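Local coordinates for glycerol kinase, putative (Plasmodium falciparum, PDB 2W40), which probably catalyses the ATP-dependent phosphorylation of glycerol to sn-glycerol 3-phosphate, the single step of this route of glycerol degradation, at residues I79-Q84 against W170-L175; N186-L191 against D248-C253. All blocks are in the same frame, centred on the assembly; numbering follows the deposited sequence.

Both contacts are buried, yet they differ in chemistry. Interaction 1 is purely apolar and fixes helix 167-176 on strand 74-83 of the six-stranded sheet. Interaction 2, near the centre of the chain beside the bound glycerol, brings a polar turn and the start of helix 248-255 close together without a hydrogen bond between them. They meet at the C-terminal end of the strand: Asn83 ND2 lies 2.8 Å from Asn186 OD1, and Asn83 O lies 3.0 Å from Asp248 N, both probable hydrogen bonds. The strand that offers Ile81 to the hydrophobic layer therefore delivers Asn83, two residues later, to both segments of interaction 2.

Interaction 1: I79-Q84 against W170-L175; sequences IGITNQ and WLIFNL
With chi1 of -69°, Ile81 sets CG1 beside its backbone N and CG2 opposite to it, and an extended chi2 of 179° carries CD1 straight out toward helix 167-176, so that its two branches meet different residues of Trp170-Leu175. The longer branch does most of the work: Ile81 CD1 comes to 3.6 Å from Ile172 CG1, where the two side chains cross obliquely, and meets Leu175 CD1 tip to tip at 4.1 Å. The shorter branch is less closely engaged, with Ile81 CG2 4.2 Å from Leu171 CD2. Ile81 thus projects from the strand among three side chains of one helical face, all of them buried, and no hydrogen bond joins the segments. Leu171 extends this layer beyond Ile81, since it also touches Ile9 on strand 3-11 and Met53 on helix 49-70. Farther along the strand the chemistry turns polar. Asn83 ND2 donates to Gln84 O at 2.9 Å, approaching from above the carbonyl plane, while its side chain lies against Ile167 and Asn168 at the start of the same helix. The N-to-C directions of the strand and helix segments differ by 143°, closer to antiparallel than to parallel, with their axes 10.0 Å apart at closest approach, the spacing of a helix packed over a sheet, here the helix-covered sheet of the N-terminal actin-like ATPase domain of FGGY kinases.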
# COMPACT_ATOMS: atom_id res chain seq x y z
N ILE C 79 -1.48 13.34 -42.80
CA ILE C 79 -1.60 13.24 -41.34
C ILE C 79 -2.35 11.95 -41.03
O ILE C 79 -3.40 11.71 -41.62
CB ILE C 79 -2.32 14.48 -40.72
CG1 ILE C 79 -1.52 15.73 -41.02
CG2 ILE C 79 -2.65 14.23 -39.27
CD1 ILE C 79 -2.40 17.04 -40.77
N GLY C 80 -1.82 11.13 -40.14
CA GLY C 80 -2.57 9.99 -39.54
C GLY C 80 -2.83 10.29 -38.05
O GLY C 80 -2.03 10.95 -37.37
N ILE C 81 -4.01 9.86 -37.61
CA ILE C 81 -4.49 10.10 -36.27
C ILE C 81 -4.73 8.77 -35.57
O ILE C 81 -5.38 7.86 -36.12
CB ILE C 81 -5.78 10.93 -36.28
CG1 ILE C 81 -5.41 12.33 -36.75
CG2 ILE C 81 -6.44 10.93 -34.89
CD1 ILE C 81 -6.50 13.34 -36.87
N THR C 82 -4.19 8.64 -34.34
CA THR C 82 -4.53 7.53 -33.48
C THR C 82 -4.69 8.01 -32.07
O THR C 82 -4.22 9.10 -31.73
CB THR C 82 -3.48 6.38 -33.66
OG1 THR C 82 -3.99 5.20 -33.07
CG2 THR C 82 -2.10 6.74 -33.12
N ASN C 83 -5.39 7.23 -31.26
CA ASN C 83 -5.87 7.80 -30.00
C ASN C 83 -6.28 6.77 -29.00
O ASN C 83 -6.66 5.66 -29.35
CB ASN C 83 -7.18 8.58 -30.31
CG ASN C 83 -8.25 7.66 -30.97
OD1 ASN C 83 -8.11 7.29 -32.16
ND2 ASN C 83 -9.40 7.37 -30.22
N GLN C 84 -6.17 7.15 -27.73
CA GLN C 84 -6.78 6.44 -26.63
C GLN C 84 -8.28 6.23 -27.00
O GLN C 84 -8.99 7.19 -27.39
CB GLN C 84 -6.68 7.31 -25.35
CG GLN C 84 -7.12 8.75 -25.48
CD GLN C 84 -7.54 9.42 -24.17
OE1 GLN C 84 -8.05 8.77 -23.25
NE2 GLN C 84 -7.41 10.75 -24.12
N TRP C 170 -12.97 14.06 -32.11
CA TRP C 170 -12.71 15.36 -31.52
C TRP C 170 -11.51 16.06 -32.31
O TRP C 170 -11.58 17.25 -32.69
CB TRP C 170 -12.43 15.19 -30.05
CG TRP C 170 -12.04 16.41 -29.28
CD1 TRP C 170 -10.84 16.62 -28.62
CD2 TRP C 170 -12.80 17.63 -29.10
NE1 TRP C 170 -10.83 17.87 -28.01
CE2 TRP C 170 -11.99 18.53 -28.31
CE3 TRP C 170 -14.06 18.05 -29.56
CZ2 TRP C 170 -12.44 19.79 -27.90
CZ3 TRP C 170 -14.51 19.30 -29.17
CH2 TRP C 170 -13.71 20.17 -28.34
N LEU C 171 -10.43 15.35 -32.47
CA LEU C 171 -9.27 15.91 -33.14
C LEU C 171 -9.60 16.30 -34.57
O LEU C 171 -9.24 17.36 -35.04
CB LEU C 171 -8.11 14.90 -33.06
CG LEU C 171 -7.18 14.94 -31.89
CD1 LEU C 171 -7.81 15.20 -30.53
CD2 LEU C 171 -6.12 13.82 -31.91
N ILE C 172 -10.27 15.43 -35.31
CA ILE C 172 -10.57 15.69 -36.72
C ILE C 172 -11.55 16.87 -36.83
O ILE C 172 -11.35 17.79 -37.64
CB ILE C 172 -11.16 14.39 -37.40
CG1 ILE C 172 -10.08 13.23 -37.49
CG2 ILE C 172 -11.83 14.77 -38.75
CD1 ILE C 172 -10.75 11.87 -37.92
N PHE C 173 -12.54 16.92 -35.93
CA PHE C 173 -13.50 18.02 -35.92
C PHE C 173 -12.79 19.34 -35.73
O PHE C 173 -13.07 20.31 -36.47
CB PHE C 173 -14.49 17.76 -34.80
CG PHE C 173 -15.51 18.81 -34.62
CD1 PHE C 173 -16.73 18.67 -35.27
CD2 PHE C 173 -15.18 19.97 -33.90
CE1 PHE C 173 -17.68 19.69 -35.13
CE2 PHE C 173 -16.20 20.98 -33.71
CZ PHE C 173 -17.42 20.81 -34.32
N ASN C 174 -11.87 19.42 -34.80
CA ASN C 174 -11.18 20.67 -34.59
C ASN C 174 -10.23 21.01 -35.70
O ASN C 174 -10.18 22.12 -36.16
CB ASN C 174 -10.49 20.67 -33.24
CG ASN C 174 -11.43 20.80 -32.09
OD1 ASN C 174 -11.72 19.85 -31.36
ND2 ASN C 174 -11.85 21.97 -31.85
N LEU C 175 -9.44 20.05 -36.14
CA LEU C 175 -8.43 20.32 -37.23
C LEU C 175 -9.05 20.78 -38.56
O LEU C 175 -8.52 21.66 -39.24
CB LEU C 175 -7.53 19.13 -37.48
CG LEU C 175 -6.49 18.86 -36.40
CD1 LEU C 175 -5.96 17.43 -36.57
CD2 LEU C 175 -5.36 19.98 -36.48

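Interaction 2: N186-L191 against D248-C253; sequences NASRTL and DQQSAC
Gln250 meets the turn Ala187-Thr190 through its amide nitrogen alone: Gln250 NE2 lies 4.3 Å from Ser188 OG and equally 4.3 Å from Arg189 CD, and is placed obliquely to the Arg189 guanidinium. A chi2 of 98°, well away from a staggered value, sets the glutamine amide where NE2 donates to Ile293 O and OE1 accepts from Arg85 NH1, with Ser188 and Arg189 alongside. This is the closer part of a sparse contact that buries 86 Å² in all. On its looser side, Asn186 OD1 is 5.6 Å from Asp248 N, and Asp248 OD1 stays 6.9 Å from Asn186 OD1. Like those of Gln250, the hydrogen bonds of Ser188 OG run to third parties, Thr185 O and Thr292 OG1. Strand 290-295 therefore ties the two segments together indirectly. The site borders the glycerol pocket: at the start of helix 248-255, Asp248 OD1 and Gln249 NE2 are hydrogen-bonded to a bound glycerol, consistent with the substrate site of a glycerol kinase, and the Arg189 side chain passes about 4 Å from it. Arg189 coils through three successive torsions of similar sign and size, placing CD beside the glutamine while NE and NH1 form salt bridges with Glu86 and Glu308. The backbone on this side is a type I turn from Ala187 to Thr190, tightly closed by Thr190 OG1, which donates to Ala187 O at 2.7 Å; the backbone bond from Thr190 N to Ala187 O is weak at 3.4 Å.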
# COMPACT_ATOMS: atom_id res chain seq x y z
N ASN C 186 -12.46 2.62 -33.80
CA ASN C 186 -12.97 3.42 -32.72
C ASN C 186 -14.48 3.23 -32.51
O ASN C 186 -14.92 3.14 -31.36
CB ASN C 186 -12.65 4.90 -32.95
CG ASN C 186 -11.23 5.27 -32.43
OD1 ASN C 186 -10.98 5.24 -31.22
ND2 ASN C 186 -10.35 5.66 -33.31
N ALA C 187 -15.22 3.11 -33.60
CA ALA C 187 -16.67 2.89 -33.49
C ALA C 187 -16.96 1.58 -32.74
O ALA C 187 -17.99 1.46 -32.05
CB ALA C 187 -17.41 2.92 -34.82
N SER C 188 -16.09 0.58 -32.89
CA SER C 188 -16.29 -0.75 -32.28
C SER C 188 -16.09 -0.74 -30.72
O SER C 188 -16.36 -1.74 -30.06
CB SER C 188 -15.37 -1.76 -32.93
OG SER C 188 -14.05 -1.70 -32.41
N ARG C 189 -15.61 0.44 -30.22
CA ARG C 189 -15.25 0.62 -28.82
C ARG C 189 -16.33 1.38 -28.04
O ARG C 189 -16.14 1.82 -26.89
CB ARG C 189 -13.93 1.32 -28.69
CG ARG C 189 -12.85 0.69 -29.52
CD ARG C 189 -12.66 -0.79 -29.28
NE ARG C 189 -12.15 -1.07 -27.92
CZ ARG C 189 -11.53 -2.16 -27.51
NH1 ARG C 189 -11.40 -3.24 -28.30
NH2 ARG C 189 -11.01 -2.21 -26.29
N THR C 190 -17.43 1.60 -28.72
CA THR C 190 -18.49 2.49 -28.17
C THR C 190 -19.67 1.75 -27.48
O THR C 190 -20.40 2.40 -26.67
CB THR C 190 -19.08 3.37 -29.33
OG1 THR C 190 -19.75 2.52 -30.26
CG2 THR C 190 -18.08 4.36 -29.98
N LEU C 191 -19.88 0.47 -27.84
CA LEU C 191 -21.02 -0.35 -27.41
C LEU C 191 -22.29 0.03 -28.22
O LEU C 191 -23.39 -0.36 -27.87
CB LEU C 191 -21.26 -0.31 -25.92
CG LEU C 191 -21.00 -1.56 -25.11
CD1 LEU C 191 -20.96 -1.34 -23.55
CD2 LEU C 191 -21.99 -2.53 -25.49
N ASP C 248 -5.71 3.38 -31.02
CA ASP C 248 -4.31 3.17 -30.70
C ASP C 248 -3.87 1.74 -30.67
O ASP C 248 -2.81 1.42 -31.31
CB ASP C 248 -3.80 4.02 -29.52
CG ASP C 248 -4.48 3.73 -28.15
OD1 ASP C 248 -5.32 2.83 -28.06
OD2 ASP C 248 -4.16 4.47 -27.17
N GLN C 249 -4.65 0.88 -30.03
CA GLN C 249 -4.15 -0.53 -29.85
C GLN C 249 -4.20 -1.26 -31.24
O GLN C 249 -3.36 -2.14 -31.53
CB GLN C 249 -4.88 -1.23 -28.78
CG GLN C 249 -4.69 -0.59 -27.39
CD GLN C 249 -3.22 -0.25 -27.09
OE1 GLN C 249 -2.36 -1.15 -27.32
NE2 GLN C 249 -2.90 1.01 -26.73
N GLN C 250 -5.23 -1.00 -32.06
CA GLN C 250 -5.28 -1.48 -33.44
C GLN C 250 -4.16 -0.87 -34.28
O GLN C 250 -3.52 -1.57 -35.11
CB GLN C 250 -6.68 -1.19 -34.02
CG GLN C 250 -7.73 -2.12 -33.51
CD GLN C 250 -8.57 -1.59 -32.37
OE1 GLN C 250 -8.09 -0.74 -31.60
NE2 GLN C 250 -9.82 -2.20 -32.17
N SER C 251 -3.83 0.38 -34.02
CA SER C 251 -2.66 1.05 -34.69
C SER C 251 -1.39 0.24 -34.46
O SER C 251 -0.61 0.01 -35.38
CB SER C 251 -2.51 2.51 -34.32
OG SER C 251 -1.74 3.21 -35.25
N ALA C 252 -1.19 -0.21 -33.24
CA ALA C 252 -0.04 -1.00 -32.88
C ALA C 252 0.00 -2.36 -33.59
O ALA C 252 1.11 -2.91 -33.89
CB ALA C 252 -0.05 -1.19 -31.35
N CYS C 253 -1.15 -2.96 -33.88
CA CYS C 253 -1.28 -4.15 -34.77
C CYS C 253 -0.75 -3.89 -36.17
O CYS C 253 -0.01 -4.70 -36.71
CB CYS C 253 -2.70 -4.63 -34.90
SG CYS C 253 -3.45 -5.18 -33.35